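Local coordinates for beta-mannosidase (Trichoderma harzianum, PDB 4CVU), which probably removes terminal beta-linked mannose from the non-reducing ends of beta-mannosides by hydrolysis, at residues 685-690 and 735-740; 681-686 and 703-708. All coordinates share one frame; numbering follows the deposited sequence.

Contact 1 of 2, residues 685-690 and 735-740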
loop_
_atom_site.group_PDB
_atom_site.type_symbol
_atom_site.label_atom_id
_atom_site.label_comp_id
_atom_site.label_asym_id
_atom_site.label_seq_id
_atom_site.Cartn_x
_atom_site.Cartn_y
_atom_site.Cartn_z
ATOM N N SER A 685 16.997 -27.621 15.879
ATOM C CA SER A 685 17.798 -28.801 15.587
ATOM C C SER A 685 19.325 -28.520 15.621
ATOM O O SER A 685 20.142 -29.376 16.090
ATOM C CB SER A 685 17.394 -29.392 14.245
ATOM O OG SER A 685 18.115 -30.601 13.990
ATOM N N GLU A 686 19.738 -27.349 15.127
ATOM C CA GLU A 686 21.133 -27.003 15.181
ATOM C C GLU A 686 21.542 -26.561 16.568
ATOM O O GLU A 686 22.555 -26.997 17.070
ATOM C CB GLU A 686 21.516 -25.957 14.126
ATOM C CG GLU A 686 21.501 -26.511 12.720
ATOM C CD GLU A 686 22.074 -25.580 11.687
ATOM O OE1 GLU A 686 23.129 -24.994 11.892
ATOM O OE2 GLU A 686 21.478 -25.466 10.617
ATOM N N ILE A 687 20.768 -25.678 17.205
ATOM C CA ILE A 687 21.170 -25.188 18.499
ATOM C C ILE A 687 21.357 -26.289 19.559
ATOM O O ILE A 687 22.286 -26.228 20.355
ATOM C CB ILE A 687 20.161 -24.178 19.068
ATOM C CG1 ILE A 687 20.200 -22.896 18.226
ATOM C CG2 ILE A 687 20.559 -23.910 20.518
ATOM C CD1 ILE A 687 19.094 -21.887 18.525
ATOM N N GLN A 688 20.430 -27.242 19.620
ATOM C CA GLN A 688 20.529 -28.314 20.606
ATOM C C GLN A 688 21.763 -29.190 20.311
ATOM O O GLN A 688 22.398 -29.696 21.214
ATOM C CB GLN A 688 19.262 -29.160 20.633
ATOM C CG GLN A 688 18.974 -29.984 19.383
ATOM C CD GLN A 688 17.699 -30.810 19.498
ATOM O OE1 GLN A 688 16.679 -30.370 20.049
ATOM N NE2 GLN A 688 17.757 -32.041 18.977
ATOM N N PHE A 689 22.103 -29.342 19.044
ATOM C CA PHE A 689 23.321 -30.096 18.654
ATOM C C PHE A 689 24.622 -29.346 19.034
ATOM O O PHE A 689 25.565 -29.933 19.558
ATOM C CB PHE A 689 23.274 -30.389 17.152
ATOM C CG PHE A 689 24.571 -30.853 16.579
ATOM C CD1 PHE A 689 24.886 -32.187 16.540
ATOM C CD2 PHE A 689 25.472 -29.935 16.071
ATOM C CE1 PHE A 689 26.070 -32.607 16.017
ATOM C CE2 PHE A 689 26.688 -30.348 15.559
ATOM C CZ PHE A 689 26.981 -31.685 15.528
ATOM N N TYR A 690 24.643 -28.038 18.807
ATOM C CA TYR A 690 25.785 -27.215 19.231
ATOM C C TYR A 690 25.951 -27.233 20.764
ATOM O O TYR A 690 27.062 -27.407 21.274
ATOM C CB TYR A 690 25.676 -25.760 18.733
ATOM C CG TYR A 690 25.674 -25.602 17.230
ATOM C CD1 TYR A 690 26.528 -26.355 16.420
ATOM C CD2 TYR A 690 24.757 -24.722 16.599
ATOM C CE1 TYR A 690 26.480 -26.240 15.037
ATOM C CE2 TYR A 690 24.719 -24.606 15.224
ATOM C CZ TYR A 690 25.574 -25.359 14.440
ATOM O OH TYR A 690 25.544 -25.236 13.038
ATOM N N ARG A 735 13.307 -21.154 24.054
ATOM C CA ARG A 735 13.200 -22.385 24.823
ATOM C C ARG A 735 14.493 -23.128 24.701
ATOM O O ARG A 735 14.984 -23.713 25.688
ATOM C CB ARG A 735 12.066 -23.298 24.337
ATOM C CG ARG A 735 10.662 -22.866 24.762
ATOM C CD ARG A 735 9.677 -24.031 24.550
ATOM N NE ARG A 735 9.486 -24.367 23.138
ATOM C CZ ARG A 735 8.578 -23.797 22.339
ATOM N NH1 ARG A 735 7.736 -22.860 22.805
ATOM N NH2 ARG A 735 8.503 -24.171 21.065
ATOM N N THR A 736 15.053 -23.104 23.497
ATOM C CA THR A 736 16.257 -23.879 23.243
ATOM C C THR A 736 17.523 -23.186 23.807
ATOM O O THR A 736 18.565 -23.815 23.868
ATOM C CB THR A 736 16.420 -24.199 21.731
ATOM O OG1 THR A 736 15.148 -24.469 21.158
ATOM C CG2 THR A 736 17.324 -25.415 21.510
ATOM N N TYR A 737 17.422 -21.909 24.174
ATOM C CA TYR A 737 18.489 -21.193 24.865
ATOM C C TYR A 737 18.268 -21.130 26.413
ATOM O O TYR A 737 18.936 -20.394 27.130
ATOM C CB TYR A 737 18.658 -19.773 24.283
ATOM C CG TYR A 737 19.439 -19.659 22.954
ATOM C CD1 TYR A 737 20.320 -20.643 22.528
ATOM C CD2 TYR A 737 19.344 -18.517 22.183
ATOM C CE1 TYR A 737 21.067 -20.495 21.355
ATOM C CE2 TYR A 737 20.093 -18.363 21.011
ATOM C CZ TYR A 737 20.942 -19.379 20.594
ATOM O OH TYR A 737 21.673 -19.249 19.431
ATOM N N GLU A 738 17.302 -21.885 26.921
ATOM C CA GLU A 738 17.102 -21.930 28.365
ATOM C C GLU A 738 18.328 -22.584 29.043
ATOM O O GLU A 738 19.082 -23.344 28.419
ATOM C CB GLU A 738 15.812 -22.696 28.711
ATOM C CG GLU A 738 14.535 -21.900 28.453
ATOM C CD GLU A 738 13.326 -22.503 29.120
ATOM O OE1 GLU A 738 13.370 -22.635 30.343
ATOM O OE2 GLU A 738 12.366 -22.879 28.463
ATOM N N HIS A 739 18.520 -22.258 30.318
ATOM C CA HIS A 739 19.701 -22.736 31.067
ATOM C C HIS A 739 19.836 -24.246 31.064
ATOM O O HIS A 739 20.907 -24.754 30.864
ATOM C CB HIS A 739 19.706 -22.192 32.496
ATOM C CG HIS A 739 19.869 -20.710 32.569
ATOM N ND1 HIS A 739 21.030 -20.064 32.196
ATOM C CD2 HIS A 739 19.009 -19.742 32.962
ATOM C CE1 HIS A 739 20.872 -18.759 32.356
ATOM N NE2 HIS A 739 19.663 -18.537 32.829
ATOM N N VAL A 740 18.724 -24.954 31.277
ATOM C CA VAL A 740 18.685 -26.414 31.330
ATOM C C VAL A 740 17.576 -26.899 30.377
ATOM O O VAL A 740 16.418 -26.524 30.535
ATOM C CB VAL A 740 18.392 -26.889 32.777
ATOM C CG1 VAL A 740 18.567 -28.386 32.921
ATOM C CG2 VAL A 740 19.296 -26.177 33.775
#

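Contact 2 of 2, residues 681-686 and 703-708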
loop_
_atom_site.group_PDB
_atom_site.type_symbol
_atom_site.label_atom_id
_atom_site.label_comp_id
_atom_site.label_asym_id
_atom_site.label_seq_id
_atom_site.Cartn_x
_atom_site.Cartn_y
_atom_site.Cartn_z
ATOM N N ASP A 681 12.277 -24.920 13.406
ATOM C CA ASP A 681 12.582 -26.309 13.738
ATOM C C ASP A 681 14.025 -26.633 13.348
ATOM O O ASP A 681 14.704 -27.389 14.046
ATOM C CB ASP A 681 11.567 -27.244 13.063
ATOM C CG ASP A 681 10.266 -27.420 13.882
ATOM O OD1 ASP A 681 10.262 -27.084 15.080
ATOM O OD2 ASP A 681 9.231 -27.895 13.321
ATOM N N MET A 682 14.462 -26.145 12.189
ATOM C CA MET A 682 15.872 -26.321 11.790
ATOM C C MET A 682 16.853 -25.628 12.751
ATOM O O MET A 682 17.849 -26.222 13.111
ATOM C CB MET A 682 16.126 -25.914 10.340
ATOM C CG MET A 682 17.447 -26.479 9.796
ATOM S SD MET A 682 17.913 -25.820 8.179
ATOM C CE MET A 682 18.113 -24.115 8.639
ATOM N N TYR A 683 16.555 -24.406 13.205
ATOM C CA TYR A 683 17.465 -23.725 14.118
ATOM C C TYR A 683 17.541 -24.477 15.444
ATOM O O TYR A 683 18.636 -24.701 15.979
ATOM C CB TYR A 683 17.064 -22.244 14.348
ATOM C CG TYR A 683 17.404 -21.309 13.210
ATOM C CD1 TYR A 683 17.075 -21.636 11.905
ATOM C CD2 TYR A 683 17.948 -20.062 13.442
ATOM C CE1 TYR A 683 17.344 -20.776 10.862
ATOM C CE2 TYR A 683 18.198 -19.184 12.397
ATOM C CZ TYR A 683 17.878 -19.562 11.121
ATOM O OH TYR A 683 18.126 -18.744 10.058
ATOM N N LYS A 684 16.374 -24.911 15.944
ATOM C CA LYS A 684 16.278 -25.746 17.155
ATOM C C LYS A 684 17.156 -26.963 17.014
ATOM O O LYS A 684 17.934 -27.303 17.913
ATOM C CB LYS A 684 14.843 -26.184 17.355
ATOM C CG LYS A 684 14.593 -27.083 18.530
ATOM C CD LYS A 684 13.262 -27.827 18.360
ATOM C CE LYS A 684 12.958 -28.755 19.483
ATOM N NZ LYS A 684 11.651 -29.456 19.264
ATOM N N SER A 685 16.997 -27.621 15.879
ATOM C CA SER A 685 17.798 -28.801 15.587
ATOM C C SER A 685 19.325 -28.520 15.621
ATOM O O SER A 685 20.142 -29.376 16.090
ATOM C CB SER A 685 17.394 -29.392 14.245
ATOM O OG SER A 685 18.115 -30.601 13.990
ATOM N N GLU A 686 19.738 -27.349 15.127
ATOM C CA GLU A 686 21.133 -27.003 15.181
ATOM C C GLU A 686 21.542 -26.561 16.568
ATOM O O GLU A 686 22.555 -26.997 17.070
ATOM C CB GLU A 686 21.516 -25.957 14.126
ATOM C CG GLU A 686 21.501 -26.511 12.720
ATOM C CD GLU A 686 22.074 -25.580 11.687
ATOM O OE1 GLU A 686 23.129 -24.994 11.892
ATOM O OE2 GLU A 686 21.478 -25.466 10.617
ATOM N N SER A 703 26.599 -20.432 20.430
ATOM C CA SER A 703 25.621 -20.463 19.377
ATOM C C SER A 703 25.156 -19.061 19.095
ATOM O O SER A 703 24.479 -18.465 19.965
ATOM C CB SER A 703 24.424 -21.267 19.815
ATOM O OG SER A 703 23.389 -21.240 18.847
ATOM N N LEU A 704 25.495 -18.552 17.910
ATOM C CA LEU A 704 24.951 -17.255 17.425
ATOM C C LEU A 704 24.278 -17.467 16.091
ATOM O O LEU A 704 24.928 -17.530 15.042
ATOM C CB LEU A 704 26.062 -16.201 17.293
ATOM C CG LEU A 704 26.979 -15.967 18.492
ATOM C CD1 LEU A 704 28.100 -14.983 18.175
ATOM C CD2 LEU A 704 26.222 -15.510 19.714
ATOM N N TYR A 705 22.969 -17.601 16.098
ATOM C CA TYR A 705 22.276 -17.848 14.841
ATOM C C TYR A 705 22.291 -16.642 13.886
ATOM O O TYR A 705 22.408 -15.464 14.294
ATOM C CB TYR A 705 20.875 -18.416 15.088
ATOM C CG TYR A 705 19.790 -17.467 15.642
ATOM C CD1 TYR A 705 19.218 -16.493 14.845
ATOM C CD2 TYR A 705 19.310 -17.609 16.947
ATOM C CE1 TYR A 705 18.190 -15.671 15.341
ATOM C CE2 TYR A 705 18.294 -16.799 17.441
ATOM C CZ TYR A 705 17.738 -15.835 16.638
ATOM O OH TYR A 705 16.721 -15.014 17.118
ATOM N N TRP A 706 22.197 -16.963 12.601
ATOM C CA TRP A 706 22.078 -15.958 11.542
ATOM C C TRP A 706 20.601 -15.881 11.155
ATOM O O TRP A 706 20.068 -16.858 10.624
ATOM C CB TRP A 706 22.961 -16.322 10.311
ATOM C CG TRP A 706 22.914 -15.166 9.387
ATOM C CD1 TRP A 706 21.980 -14.929 8.452
ATOM C CD2 TRP A 706 23.727 -13.984 9.449
ATOM N NE1 TRP A 706 22.157 -13.709 7.885
ATOM C CE2 TRP A 706 23.236 -13.101 8.477
ATOM C CE3 TRP A 706 24.839 -13.614 10.199
ATOM C CZ2 TRP A 706 23.800 -11.884 8.240
ATOM C CZ3 TRP A 706 25.407 -12.379 9.978
ATOM C CH2 TRP A 706 24.881 -11.518 9.001
ATOM N N GLN A 707 19.878 -14.775 11.380
ATOM C CA GLN A 707 20.332 -13.501 11.886
ATOM C C GLN A 707 19.240 -13.031 12.837
ATOM O O GLN A 707 18.117 -13.554 12.805
ATOM C CB GLN A 707 20.484 -12.472 10.752
ATOM C CG GLN A 707 19.214 -12.233 9.955
ATOM C CD GLN A 707 19.425 -11.575 8.604
ATOM O OE1 GLN A 707 19.890 -12.210 7.667
ATOM N NE2 GLN A 707 19.050 -10.300 8.486
ATOM N N LEU A 708 19.571 -12.099 13.724
ATOM C CA LEU A 708 18.607 -11.697 14.716
ATOM C C LEU A 708 17.470 -11.017 14.013
ATOM O O LEU A 708 16.303 -11.344 14.243
ATOM C CB LEU A 708 19.232 -10.737 15.749
ATOM C CG LEU A 708 18.229 -9.965 16.659
ATOM C CD1 LEU A 708 17.599 -10.881 17.667
ATOM C CD2 LEU A 708 18.942 -8.890 17.407
#

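Contact 1 of 2, residues 685-690 and 735-740
Ile-687 lies against both Thr-736 and Tyr-737, and its branched side chain makes most of this apolar contact. The methyl CG2 of Ile-687 touches both partners, 3.7 Å from CG2 of Thr-736 and 3.6 Å from CE1 of Tyr-737. It meets the tyrosine ring obliquely. The longer branch follows the same ring toward its phenolic end, where CD1 of Ile-687 is 3.7 Å from CZ of Tyr-737, and the two side chains cross at about a right angle. In Ile-687 the CG1 branch is anti to the carbonyl carbon (chi1 -68°) while CG2 is anti to the backbone N, and this split lets one residue cover both the threonine methyl and the outer part of the ring. Thr-736 turns its methyl the same way and keeps its hydroxyl for its own helix: OG1 is hydrogen-bonded to Val-732 O. The same methyl, CG2 of Thr-736, comes to 4.3 Å from CB of Gln-688, whose amide NE2 is bound to Ala-744 O. The Tyr-737 hydroxyl is hydrogen-bonded to Ser-703 OG, which fixes the far end of the ring. Tyr-737 is the first residue to leave helical geometry, and Arg-691 NH1 is hydrogen-bonded to the carbonyls of Thr-736 and Glu-738 where the helix ends. Helix 664-692 precedes strand 702-705 and helix 729-736 follows it, consistent with neighbouring outer helices of the family 2 (beta/alpha)8 barrel; Phe-595 of strand 592-595 also touches Ile-687, and strand 740-747 lies against Gln-688.

Contact 2 of 2, residues 681-686 and 703-708
The phenolic oxygen of Tyr-683 has two backbone partners: Trp-706 O lies 2.8 Å from Tyr-683 OH in a probable hydrogen bond whose proton has another acceptor within reach, and Phe-597 N is hydrogen-bonded to the same oxygen. The Trp-706 carbonyl sits at the edge of the Tyr-683 ring, near its plane. It belongs to the cis peptide bond between Trp-706 and Gln-707, so the tyrosine touches the chain at the cis peptide itself. Such a non-proline cis peptide after a tryptophan, at the end of the last barrel strand, is a known feature of the (beta/alpha)8 barrels of clan GH-A, to which family 2 belongs. Strand 702-705 pairs in parallel with strand 380-389, and Leu-704 shares backbone hydrogen bonding with Ala-592; helix 664-692 precedes it in the chain and covers it from outside. Against this strand Tyr-683 makes an offset edge-to-face pair, turning its edge to the face of Tyr-705, with centroids 5.6 Å apart and planes at 71°. CD2 of Tyr-683 comes to 3.7 Å from CB of Tyr-705, and CE2 of Tyr-683 to 3.8 Å from CD1 of Tyr-705. The Tyr-705 ring is placed for this by its first torsion, CG lying between the backbone N and the carbonyl carbon (chi1 72°). Putting a leucine at Tyr-683 would probably leave Trp-706 O and Phe-597 N without this hydroxyl partner and the Tyr-705 face without its edge. At the far end of that ring, Tyr-705 OH is hydrogen-bonded to Gln-414 NE2.

Both contacts are buried and start from helix 664-692, sharing Ser-685 and Glu-686, but they address different neighbours: contact 2 joins the helix to barrel strand 702-705 on its inner side, contact 1 to the end of helix 729-736, the next helix along the chain. Their chemistry follows that difference. Contact 1 is apolar across its segments, with no hydrogen bond between them, while contact 2 adds an aromatic pair and a probable polar link to the carbonyl of the cis peptide. Their centres are 9 Å apart, and they also meet by packing, Tyr-737 OH lying 3.8 Å from Tyr-705 CD2 and Thr-736 OG1 3.7 Å from Lys-684 CG.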